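Local coordinates for protein exopolygalacturonate lyase (Vibrio vulnificus, PDB 5A29) that probably cleaves pectate, the polygalacturonate backbone of pectin, by beta-elimination, as a family 2 polysaccharide lyase that carries a manganese ion, at residues R48-L57 with E109-F117; W71-S82 with F135-P146. All coordinates share one frame; numbering follows the deposited sequence.

How the contacts relate
From the N terminus the chain leaves helix 27-46 and enters the loop 48-57, runs through the hairpin 71-82 and helix 88-101, reaches 109-117 on helix 105-120, and then forms the second hairpin, 135-146. Contact 1 closes the loop from 48-57 to 109-117, and contact 2 the one from 71-82 to 135-146; because the segments alternate, the two closures cross. Contact 1 fixes the loop after the first helix against helix 105-120, while contact 2 joins two hairpins into a four-stranded antiparallel sheet. The two contacts touch directly, with probable hydrogen bonds from Ser49 to Asp139 and from Ser82 to the carbonyl of Leu57.

Contact 1. Residues R48-L57 with E109-F117; sequences RSQIKTTPLL and EAVRITRYF
Pro55 lays its ring over one face of the Tyr116 ring, CD standing 3.7 Å from the ring centroid and only 12° off its normal, a CH-pi contact. Proline suits the place because its ring is compact and nearly rigid, and its CD-H, next to the amide nitrogen, is somewhat polarised. Leu56 meets the same phenol at its edge, CG lying 3.7 Å from Tyr116 CE2, and Thr54 CG2 touches the hydroxyl. Pro55 also lies over one face of the Arg112 guanidinium, its CG 3.3 Å from NH1.

Arg48 and Glu109 reach toward each other from opposite directions. Arg48 NH2 gives Glu109 OE2 a nearly straight bond of 2.7 Å, with the carboxylate turned 85° to the guanidinium plane. Arg112 grips Glu109 side-on, NE to OE1 and NH2 to OE2; sharing one carboxylate probably offsets the closeness of the two arginines, whose NH2 atoms are 3.6 Å apart. A bend at chi2 (52°) curls Arg48 back over its own loop, where NE and NH2 both hold Pro55 O, the latter at 2.8 Å. Beside the salt bridges, Leu57 CD1 packs on Ile113 CD1. Helix 105-120 thus carries the loop, while its Ala110 and Thr114 touch helices 88-101 and 162-168; Leu57 also touches Val43 of helix 27-46 and Phe90 of helix 88-101.

Contact 2. Residues W71-S82 with F135-P146; sequences WIYPDGRTATIS and FVNLDTLELEGP
Two beta hairpins meet edge to edge here in a four-stranded antiparallel sheet, joined through strands 78-82 and 135-137. Ser82 and Val136 form the hydrogen-bonded pair, exchanging two N-H...O bonds of 2.9 Å (Ser82 N to Val136 O, Val136 N to Ser82 O). Farther along, Leu138 N donates to Thr80 O.

Phe135 packs between Ile81 and the CB of Glu144. With chi1 at 67°, it turns its ring so that one face meets Ile81, whose CG1 sits 4.2 Å from the centroid; Glu144 CB covers the opposite face. Trp71 CB touches Phe135 CZ. Pro146 CB makes a CH-pi contact over the six-membered ring of the Trp71 indole, while the indole NE1 hydrogen-bonds to Glu552 O. Pro146, just beyond the last strand, lies about 5 Å, side chain to side chain, from the manganese ligand His133.

Arg77 takes Glu144 end-on: NH2 to OE1 at 2.7 Å, using the syn lone pair, and NH1 to OE2 at 3.2 Å. Asn137 ND2 also donates to OE2, while Tyr73 OH stands 2.6 Å from OE1. Thr80 OG1 donates to Asp139 OD2 at 2.8 Å, and Ser49 holds the other oxygen.

Glutamate suits this buried place because Arg77 NH1 and NH2 and Asn137 ND2 all meet its carboxylate, which probably favours the ionised form.

Contact 1. Residues R48-L57 with E109-F117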
loop_
_atom_site.group_PDB
_atom_site.type_symbol
_atom_site.label_atom_id
_atom_site.label_comp_id
_atom_site.label_asym_id
_atom_site.label_seq_id
_atom_site.Cartn_x
_atom_site.Cartn_y
_atom_site.Cartn_z
ATOM N N ARG A 48 -20.055 7.729 -13.928
ATOM C CA ARG A 48 -21.259 6.857 -14.033
ATOM C C ARG A 48 -21.502 6.510 -15.518
ATOM O O ARG A 48 -21.277 7.358 -16.396
ATOM C CB ARG A 48 -22.513 7.504 -13.412
ATOM C CG ARG A 48 -22.876 7.001 -12.011
ATOM C CD ARG A 48 -21.657 7.104 -11.080
ATOM N NE ARG A 48 -21.902 6.472 -9.778
ATOM C CZ ARG A 48 -22.364 7.110 -8.725
ATOM N NH1 ARG A 48 -22.640 8.418 -8.777
ATOM N NH2 ARG A 48 -22.577 6.461 -7.606
ATOM N N SER A 49 -21.891 5.254 -15.800
ATOM C CA SER A 49 -22.047 4.792 -17.193
ATOM C C SER A 49 -23.333 5.464 -17.743
ATOM O O SER A 49 -24.295 5.574 -17.017
ATOM C CB SER A 49 -22.253 3.286 -17.244
ATOM O OG SER A 49 -22.546 2.903 -18.583
ATOM N N GLN A 50 -23.304 5.943 -18.985
ATOM C CA GLN A 50 -24.547 6.420 -19.639
ATOM C C GLN A 50 -25.282 5.248 -20.301
ATOM O O GLN A 50 -26.454 5.393 -20.676
ATOM C CB GLN A 50 -24.192 7.453 -20.704
ATOM C CG GLN A 50 -23.498 8.691 -20.140
ATOM C CD GLN A 50 -23.438 9.850 -21.142
ATOM O OE1 GLN A 50 -22.983 9.715 -22.287
ATOM N NE2 GLN A 50 -23.895 10.994 -20.704
ATOM N N ILE A 51 -24.589 4.103 -20.457
ATOM C CA ILE A 51 -25.121 2.931 -21.146
ATOM C C ILE A 51 -26.056 2.220 -20.204
ATOM O O ILE A 51 -27.147 1.843 -20.584
ATOM C CB ILE A 51 -24.016 1.948 -21.631
ATOM C CG1 ILE A 51 -22.912 2.634 -22.446
ATOM C CG2 ILE A 51 -24.605 0.709 -22.331
ATOM C CD1 ILE A 51 -23.326 3.288 -23.731
ATOM N N LYS A 52 -25.646 2.054 -18.953
ATOM C CA LYS A 52 -26.509 1.445 -17.924
ATOM C C LYS A 52 -26.224 2.087 -16.592
ATOM O O LYS A 52 -25.138 1.940 -16.042
ATOM C CB LYS A 52 -26.245 -0.060 -17.813
ATOM C CG LYS A 52 -26.885 -0.674 -16.590
ATOM C CD LYS A 52 -27.515 -2.014 -16.868
ATOM C CE LYS A 52 -28.747 -2.142 -15.984
ATOM N NZ LYS A 52 -29.579 -3.327 -16.329
ATOM N N THR A 53 -27.180 2.795 -16.026
ATOM C CA THR A 53 -26.764 3.643 -14.916
ATOM C C THR A 53 -27.063 2.884 -13.642
ATOM O O THR A 53 -28.128 2.294 -13.514
ATOM C CB THR A 53 -27.421 5.033 -14.969
ATOM O OG1 THR A 53 -28.765 4.859 -15.438
ATOM C CG2 THR A 53 -26.643 5.996 -15.924
ATOM N N THR A 54 -26.060 2.794 -12.768
ATOM C CA THR A 54 -26.155 2.044 -11.489
ATOM C C THR A 54 -25.309 2.910 -10.526
ATOM O O THR A 54 -24.663 3.853 -10.965
ATOM C CB THR A 54 -25.487 0.616 -11.530
ATOM O OG1 THR A 54 -24.067 0.727 -11.800
ATOM C CG2 THR A 54 -26.068 -0.298 -12.631
ATOM N N PRO A 55 -25.297 2.577 -9.230
ATOM C CA PRO A 55 -24.360 3.291 -8.360
ATOM C C PRO A 55 -22.862 3.012 -8.610
ATOM O O PRO A 55 -22.038 3.732 -8.045
ATOM C CB PRO A 55 -24.758 2.826 -6.979
ATOM C CG PRO A 55 -26.206 2.450 -7.113
ATOM C CD PRO A 55 -26.288 1.806 -8.457
ATOM N N LEU A 56 -22.503 2.009 -9.427
ATOM C CA LEU A 56 -21.083 1.719 -9.603
ATOM C C LEU A 56 -20.310 2.910 -10.181
ATOM O O LEU A 56 -20.857 3.706 -10.969
ATOM C CB LEU A 56 -20.853 0.480 -10.469
ATOM C CG LEU A 56 -21.352 -0.898 -10.028
ATOM C CD1 LEU A 56 -20.856 -1.829 -11.147
ATOM C CD2 LEU A 56 -20.792 -1.256 -8.657
ATOM N N LEU A 57 -19.017 2.978 -9.895
ATOM C CA LEU A 57 -18.156 4.048 -10.390
ATOM C C LEU A 57 -17.099 3.484 -11.305
ATOM O O LEU A 57 -16.598 2.378 -11.077
ATOM C CB LEU A 57 -17.451 4.741 -9.210
ATOM C CG LEU A 57 -18.253 5.761 -8.411
ATOM C CD1 LEU A 57 -17.400 6.214 -7.254
ATOM C CD2 LEU A 57 -18.568 6.993 -9.258
ATOM N N GLU A 109 -23.707 8.767 -0.076
ATOM C CA GLU A 109 -23.464 8.297 -1.412
ATOM C C GLU A 109 -22.392 7.166 -1.358
ATOM O O GLU A 109 -22.495 6.198 -2.112
ATOM C CB GLU A 109 -22.960 9.452 -2.312
ATOM C CG GLU A 109 -22.609 9.051 -3.752
ATOM C CD GLU A 109 -23.812 8.501 -4.537
ATOM O OE1 GLU A 109 -24.934 8.515 -3.979
ATOM O OE2 GLU A 109 -23.650 8.023 -5.690
ATOM N N ALA A 110 -21.396 7.301 -0.480
ATOM C CA ALA A 110 -20.403 6.180 -0.271
ATOM C C ALA A 110 -21.162 4.893 0.162
ATOM O O ALA A 110 -20.923 3.788 -0.383
ATOM C CB ALA A 110 -19.388 6.567 0.817
ATOM N N VAL A 111 -22.120 5.071 1.086
ATOM C CA VAL A 111 -22.978 3.928 1.505
ATOM C C VAL A 111 -23.749 3.344 0.337
ATOM O O VAL A 111 -23.685 2.126 0.064
ATOM C CB VAL A 111 -23.902 4.287 2.671
ATOM C CG1 VAL A 111 -24.902 3.122 2.986
ATOM C CG2 VAL A 111 -23.102 4.639 3.900
ATOM N N ARG A 112 -24.398 4.212 -0.447
ATOM C CA ARG A 112 -25.124 3.757 -1.617
ATOM C C ARG A 112 -24.310 2.943 -2.643
ATOM O O ARG A 112 -24.773 1.914 -3.177
ATOM C CB ARG A 112 -25.827 4.969 -2.314
ATOM C CG ARG A 112 -26.902 4.564 -3.332
ATOM C CD ARG A 112 -27.702 5.778 -3.851
ATOM N NE ARG A 112 -26.879 6.442 -4.852
ATOM C CZ ARG A 112 -26.916 6.179 -6.155
ATOM N NH1 ARG A 112 -27.807 5.343 -6.642
ATOM N NH2 ARG A 112 -26.064 6.781 -6.979
ATOM N N ILE A 113 -23.126 3.438 -2.986
ATOM C CA ILE A 113 -22.218 2.721 -3.896
ATOM C C ILE A 113 -21.838 1.346 -3.278
ATOM O O ILE A 113 -21.795 0.295 -3.959
ATOM C CB ILE A 113 -20.912 3.526 -4.063
ATOM C CG1 ILE A 113 -21.223 4.829 -4.865
ATOM C CG2 ILE A 113 -19.870 2.643 -4.781
ATOM C CD1 ILE A 113 -20.175 5.934 -4.753
ATOM N N THR A 114 -21.427 1.405 -2.026
ATOM C CA THR A 114 -20.866 0.234 -1.348
ATOM C C THR A 114 -21.954 -0.840 -1.201
ATOM O O THR A 114 -21.714 -2.036 -1.482
ATOM C CB THR A 114 -20.252 0.639 -0.019
ATOM O OG1 THR A 114 -19.142 1.543 -0.314
ATOM C CG2 THR A 114 -19.686 -0.566 0.720
ATOM N N ARG A 115 -23.147 -0.412 -0.804
ATOM C CA ARG A 115 -24.235 -1.363 -0.560
ATOM C C ARG A 115 -24.600 -2.042 -1.884
ATOM O O ARG A 115 -24.885 -3.254 -1.921
ATOM C CB ARG A 115 -25.434 -0.636 0.042
ATOM C CG ARG A 115 -26.427 -1.623 0.639
ATOM C CD ARG A 115 -27.770 -1.061 1.023
ATOM N NE ARG A 115 -27.747 0.091 1.910
ATOM C CZ ARG A 115 -27.362 0.077 3.180
ATOM N NH1 ARG A 115 -26.830 -1.010 3.708
ATOM N NH2 ARG A 115 -27.445 1.183 3.896
ATOM N N TYR A 116 -24.564 -1.311 -2.997
ATOM C CA TYR A 116 -24.925 -1.931 -4.288
ATOM C C TYR A 116 -23.840 -2.959 -4.744
ATOM O O TYR A 116 -24.146 -3.993 -5.337
ATOM C CB TYR A 116 -25.067 -0.855 -5.360
ATOM C CG TYR A 116 -25.425 -1.363 -6.735
ATOM C CD1 TYR A 116 -26.771 -1.655 -7.066
ATOM C CD2 TYR A 116 -24.451 -1.585 -7.684
ATOM C CE1 TYR A 116 -27.096 -2.127 -8.349
ATOM C CE2 TYR A 116 -24.757 -2.046 -8.962
ATOM C CZ TYR A 116 -26.092 -2.336 -9.282
ATOM O OH TYR A 116 -26.394 -2.824 -10.542
ATOM N N PHE A 117 -22.567 -2.568 -4.602
ATOM C CA PHE A 117 -21.465 -3.471 -4.875
ATOM C C PHE A 117 -21.622 -4.771 -4.052
ATOM O O PHE A 117 -21.538 -5.862 -4.615
ATOM C CB PHE A 117 -20.083 -2.848 -4.524
ATOM C CG PHE A 117 -18.943 -3.766 -4.912
ATOM C CD1 PHE A 117 -18.555 -3.880 -6.250
ATOM C CD2 PHE A 117 -18.460 -4.673 -3.994
ATOM C CE1 PHE A 117 -17.565 -4.801 -6.669
ATOM C CE2 PHE A 117 -17.483 -5.607 -4.398
ATOM C CZ PHE A 117 -17.035 -5.650 -5.723
HETATM O O HOH W 1 -24.120 10.542 -7.606
HETATM O O HOH W 2 -25.697 6.375 -9.839
#

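Contact 2. Residues W71-S82 with F135-P146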
loop_
_atom_site.group_PDB
_atom_site.type_symbol
_atom_site.label_atom_id
_atom_site.label_comp_id
_atom_site.label_asym_id
_atom_site.label_seq_id
_atom_site.Cartn_x
_atom_site.Cartn_y
_atom_site.Cartn_z
ATOM N N TRP A 71 -10.540 -1.097 -20.390
ATOM C CA TRP A 71 -9.543 -2.157 -20.701
ATOM C C TRP A 71 -9.732 -2.529 -22.174
ATOM O O TRP A 71 -10.885 -2.703 -22.598
ATOM C CB TRP A 71 -9.815 -3.425 -19.845
ATOM C CG TRP A 71 -8.649 -4.389 -19.916
ATOM C CD1 TRP A 71 -8.521 -5.451 -20.749
ATOM C CD2 TRP A 71 -7.425 -4.321 -19.143
ATOM N NE1 TRP A 71 -7.275 -6.054 -20.567
ATOM C CE2 TRP A 71 -6.598 -5.392 -19.572
ATOM C CE3 TRP A 71 -6.958 -3.459 -18.121
ATOM C CZ2 TRP A 71 -5.344 -5.640 -19.028
ATOM C CZ3 TRP A 71 -5.692 -3.710 -17.559
ATOM C CH2 TRP A 71 -4.911 -4.804 -18.002
ATOM N N ILE A 72 -8.630 -2.642 -22.917
ATOM C CA ILE A 72 -8.671 -3.117 -24.292
ATOM C C ILE A 72 -8.090 -4.531 -24.356
ATOM O O ILE A 72 -6.898 -4.725 -24.095
ATOM C CB ILE A 72 -7.850 -2.209 -25.207
ATOM C CG1 ILE A 72 -8.478 -0.803 -25.190
ATOM C CG2 ILE A 72 -7.844 -2.770 -26.653
ATOM C CD1 ILE A 72 -7.573 0.227 -25.837
ATOM N N TYR A 73 -8.923 -5.500 -24.713
ATOM C CA TYR A 73 -8.443 -6.884 -24.890
ATOM C C TYR A 73 -7.641 -7.157 -26.170
ATOM O O TYR A 73 -7.706 -6.376 -27.106
ATOM C CB TYR A 73 -9.612 -7.847 -24.822
ATOM C CG TYR A 73 -10.170 -7.913 -23.447
ATOM C CD1 TYR A 73 -9.663 -8.832 -22.522
ATOM C CD2 TYR A 73 -11.230 -7.102 -23.065
ATOM C CE1 TYR A 73 -10.223 -8.957 -21.266
ATOM C CE2 TYR A 73 -11.778 -7.196 -21.787
ATOM C CZ TYR A 73 -11.232 -8.111 -20.893
ATOM O OH TYR A 73 -11.753 -8.245 -19.643
ATOM N N PRO A 74 -6.865 -8.267 -26.203
ATOM C CA PRO A 74 -6.105 -8.485 -27.436
ATOM C C PRO A 74 -6.998 -8.551 -28.722
ATOM O O PRO A 74 -6.526 -8.166 -29.784
ATOM C CB PRO A 74 -5.342 -9.805 -27.155
ATOM C CG PRO A 74 -5.179 -9.821 -25.646
ATOM C CD PRO A 74 -6.496 -9.235 -25.142
ATOM N N ASP A 75 -8.240 -9.019 -28.618
ATOM C CA ASP A 75 -9.100 -9.170 -29.804
ATOM C C ASP A 75 -9.750 -7.825 -30.156
ATOM O O ASP A 75 -10.473 -7.713 -31.141
ATOM C CB ASP A 75 -10.187 -10.236 -29.589
ATOM C CG ASP A 75 -11.194 -9.839 -28.517
ATOM O OD1 ASP A 75 -10.854 -9.014 -27.651
ATOM O OD2 ASP A 75 -12.327 -10.354 -28.517
ATOM N N GLY A 76 -9.520 -6.826 -29.321
ATOM C CA GLY A 76 -9.881 -5.458 -29.622
ATOM C C GLY A 76 -11.167 -5.073 -28.930
ATOM O O GLY A 76 -11.544 -3.904 -28.941
ATOM N N ARG A 77 -11.836 -6.040 -28.315
ATOM C CA ARG A 77 -12.981 -5.738 -27.462
ATOM C C ARG A 77 -12.548 -4.802 -26.307
ATOM O O ARG A 77 -11.400 -4.869 -25.828
ATOM C CB ARG A 77 -13.566 -7.003 -26.862
ATOM C CG ARG A 77 -14.861 -6.787 -26.105
ATOM C CD ARG A 77 -15.527 -8.054 -25.591
ATOM N NE ARG A 77 -14.881 -8.667 -24.425
ATOM C CZ ARG A 77 -15.154 -8.402 -23.135
ATOM N NH1 ARG A 77 -16.034 -7.484 -22.768
ATOM N NH2 ARG A 77 -14.509 -9.053 -22.189
ATOM N N THR A 78 -13.434 -3.884 -25.940
ATOM C CA THR A 78 -13.146 -2.923 -24.848
ATOM C C THR A 78 -14.170 -3.118 -23.749
ATOM O O THR A 78 -15.330 -3.489 -24.018
ATOM C CB THR A 78 -13.163 -1.456 -25.285
ATOM O OG1 THR A 78 -14.452 -1.140 -25.798
ATOM C CG2 THR A 78 -12.077 -1.163 -26.320
ATOM N N ALA A 79 -13.709 -2.997 -22.498
ATOM C CA ALA A 79 -14.628 -3.057 -21.372
ATOM C C ALA A 79 -14.326 -1.889 -20.425
ATOM O O ALA A 79 -13.194 -1.701 -19.992
ATOM C CB ALA A 79 -14.555 -4.395 -20.640
ATOM N N THR A 80 -15.359 -1.128 -20.130
ATOM C CA THR A 80 -15.227 -0.013 -19.207
ATOM C C THR A 80 -15.000 -0.564 -17.799
ATOM O O THR A 80 -15.798 -1.373 -17.325
ATOM C CB THR A 80 -16.526 0.829 -19.230
ATOM O OG1 THR A 80 -16.687 1.319 -20.575
ATOM C CG2 THR A 80 -16.356 2.040 -18.323
ATOM N N ILE A 81 -13.983 -0.041 -17.107
ATOM C CA ILE A 81 -13.508 -0.677 -15.827
ATOM C C ILE A 81 -14.242 -0.127 -14.625
ATOM O O ILE A 81 -14.257 1.097 -14.407
ATOM C CB ILE A 81 -11.991 -0.430 -15.633
ATOM C CG1 ILE A 81 -11.242 -1.032 -16.805
ATOM C CG2 ILE A 81 -11.525 -1.030 -14.266
ATOM C CD1 ILE A 81 -9.872 -0.465 -17.050
ATOM N N SER A 82 -14.886 -0.996 -13.850
ATOM C CA SER A 82 -15.235 -0.677 -12.460
ATOM C C SER A 82 -14.581 -1.719 -11.481
ATOM O O SER A 82 -15.066 -2.851 -11.337
ATOM C CB SER A 82 -16.739 -0.712 -12.311
ATOM O OG SER A 82 -17.167 -0.382 -10.999
ATOM N N PHE A 135 -12.564 -7.586 -12.396
ATOM C CA PHE A 135 -13.321 -6.351 -12.182
ATOM C C PHE A 135 -14.711 -6.460 -12.830
ATOM O O PHE A 135 -15.007 -7.445 -13.508
ATOM C CB PHE A 135 -12.526 -5.118 -12.700
ATOM C CG PHE A 135 -12.327 -5.065 -14.207
ATOM C CD1 PHE A 135 -13.306 -4.491 -15.049
ATOM C CD2 PHE A 135 -11.159 -5.536 -14.786
ATOM C CE1 PHE A 135 -13.121 -4.388 -16.436
ATOM C CE2 PHE A 135 -10.968 -5.462 -16.183
ATOM C CZ PHE A 135 -11.946 -4.895 -17.011
ATOM N N VAL A 136 -15.537 -5.435 -12.649
ATOM C CA VAL A 136 -16.916 -5.423 -13.198
ATOM C C VAL A 136 -16.974 -4.499 -14.442
ATOM O O VAL A 136 -16.406 -3.402 -14.427
ATOM C CB VAL A 136 -17.899 -4.975 -12.134
ATOM C CG1 VAL A 136 -19.354 -5.029 -12.687
ATOM C CG2 VAL A 136 -17.830 -5.924 -10.932
ATOM N N ASN A 137 -17.544 -4.986 -15.556
ATOM C CA ASN A 137 -17.812 -4.151 -16.739
ATOM C C ASN A 137 -18.833 -3.063 -16.342
ATOM O O ASN A 137 -19.976 -3.374 -15.956
ATOM C CB ASN A 137 -18.368 -5.010 -17.918
ATOM C CG ASN A 137 -18.377 -4.246 -19.245
ATOM O OD1 ASN A 137 -18.898 -3.125 -19.325
ATOM N ND2 ASN A 137 -17.736 -4.804 -20.260
ATOM N N LEU A 138 -18.428 -1.773 -16.374
ATOM C CA LEU A 138 -19.333 -0.709 -15.841
ATOM C C LEU A 138 -20.657 -0.571 -16.688
ATOM O O LEU A 138 -21.748 -0.229 -16.167
ATOM C CB LEU A 138 -18.587 0.665 -15.847
ATOM C CG LEU A 138 -19.327 1.834 -15.163
ATOM C CD1 LEU A 138 -19.376 1.751 -13.648
ATOM C CD2 LEU A 138 -18.659 3.164 -15.544
ATOM N N ASP A 139 -20.539 -0.880 -17.970
ATOM C CA ASP A 139 -21.666 -0.735 -18.922
ATOM C C ASP A 139 -22.554 -1.973 -18.993
ATOM O O ASP A 139 -23.731 -1.849 -19.277
ATOM C CB ASP A 139 -21.136 -0.470 -20.308
ATOM C CG ASP A 139 -20.329 0.787 -20.383
ATOM O OD1 ASP A 139 -20.627 1.752 -19.643
ATOM O OD2 ASP A 139 -19.355 0.817 -21.159
ATOM N N THR A 140 -21.997 -3.164 -18.799
ATOM C CA THR A 140 -22.827 -4.387 -18.953
ATOM C C THR A 140 -23.069 -5.106 -17.644
ATOM O O THR A 140 -23.988 -5.903 -17.542
ATOM C CB THR A 140 -22.253 -5.390 -19.969
ATOM O OG1 THR A 140 -20.982 -5.849 -19.518
ATOM C CG2 THR A 140 -22.106 -4.802 -21.354
ATOM N N LEU A 141 -22.294 -4.772 -16.606
ATOM C CA LEU A 141 -22.336 -5.460 -15.286
ATOM C C LEU A 141 -21.860 -6.920 -15.326
ATOM O O LEU A 141 -21.954 -7.618 -14.338
ATOM C CB LEU A 141 -23.677 -5.358 -14.571
ATOM C CG LEU A 141 -24.325 -3.975 -14.567
ATOM C CD1 LEU A 141 -25.638 -4.120 -13.836
ATOM C CD2 LEU A 141 -23.442 -2.907 -13.901
ATOM N N GLU A 142 -21.295 -7.349 -16.445
ATOM C CA GLU A 142 -20.663 -8.666 -16.531
ATOM C C GLU A 142 -19.325 -8.607 -15.774
ATOM O O GLU A 142 -18.684 -7.535 -15.732
ATOM C CB GLU A 142 -20.395 -8.971 -17.996
ATOM C CG GLU A 142 -21.682 -9.217 -18.794
ATOM C CD GLU A 142 -21.469 -9.052 -20.289
ATOM O OE1 GLU A 142 -20.679 -8.155 -20.719
ATOM O OE2 GLU A 142 -22.101 -9.823 -21.043
ATOM N N LEU A 143 -18.870 -9.747 -15.233
ATOM C CA LEU A 143 -17.492 -9.858 -14.718
ATOM C C LEU A 143 -16.480 -9.846 -15.815
ATOM O O LEU A 143 -16.736 -10.403 -16.904
ATOM C CB LEU A 143 -17.311 -11.132 -13.892
ATOM C CG LEU A 143 -18.376 -11.213 -12.821
ATOM C CD1 LEU A 143 -18.126 -12.492 -12.037
ATOM C CD2 LEU A 143 -18.429 -9.969 -11.916
ATOM N N GLU A 144 -15.328 -9.225 -15.551
ATOM C CA GLU A 144 -14.252 -9.218 -16.516
ATOM C C GLU A 144 -13.017 -9.861 -15.927
ATOM O O GLU A 144 -12.767 -9.713 -14.733
ATOM C CB GLU A 144 -13.921 -7.763 -16.953
ATOM C CG GLU A 144 -15.112 -7.065 -17.655
ATOM C CD GLU A 144 -15.313 -7.573 -19.085
ATOM O OE1 GLU A 144 -14.348 -8.134 -19.695
ATOM O OE2 GLU A 144 -16.418 -7.338 -19.616
ATOM N N GLY A 145 -12.227 -10.513 -16.783
ATOM C CA GLY A 145 -10.972 -11.186 -16.395
ATOM C C GLY A 145 -9.917 -10.672 -17.349
ATOM O O GLY A 145 -9.795 -11.177 -18.464
ATOM N N PRO A 146 -9.164 -9.633 -16.950
ATOM C CA PRO A 146 -8.170 -8.998 -17.837
ATOM C C PRO A 146 -7.080 -9.968 -18.276
ATOM O O PRO A 146 -6.412 -9.762 -19.320
ATOM C CB PRO A 146 -7.540 -7.899 -16.947
ATOM C CG PRO A 146 -7.935 -8.270 -15.536
ATOM C CD PRO A 146 -9.266 -8.967 -15.635
HETATM O O HOH W 3 -18.035 -4.351 -22.949
HETATM O O HOH W 4 -17.919 -1.625 -21.521
#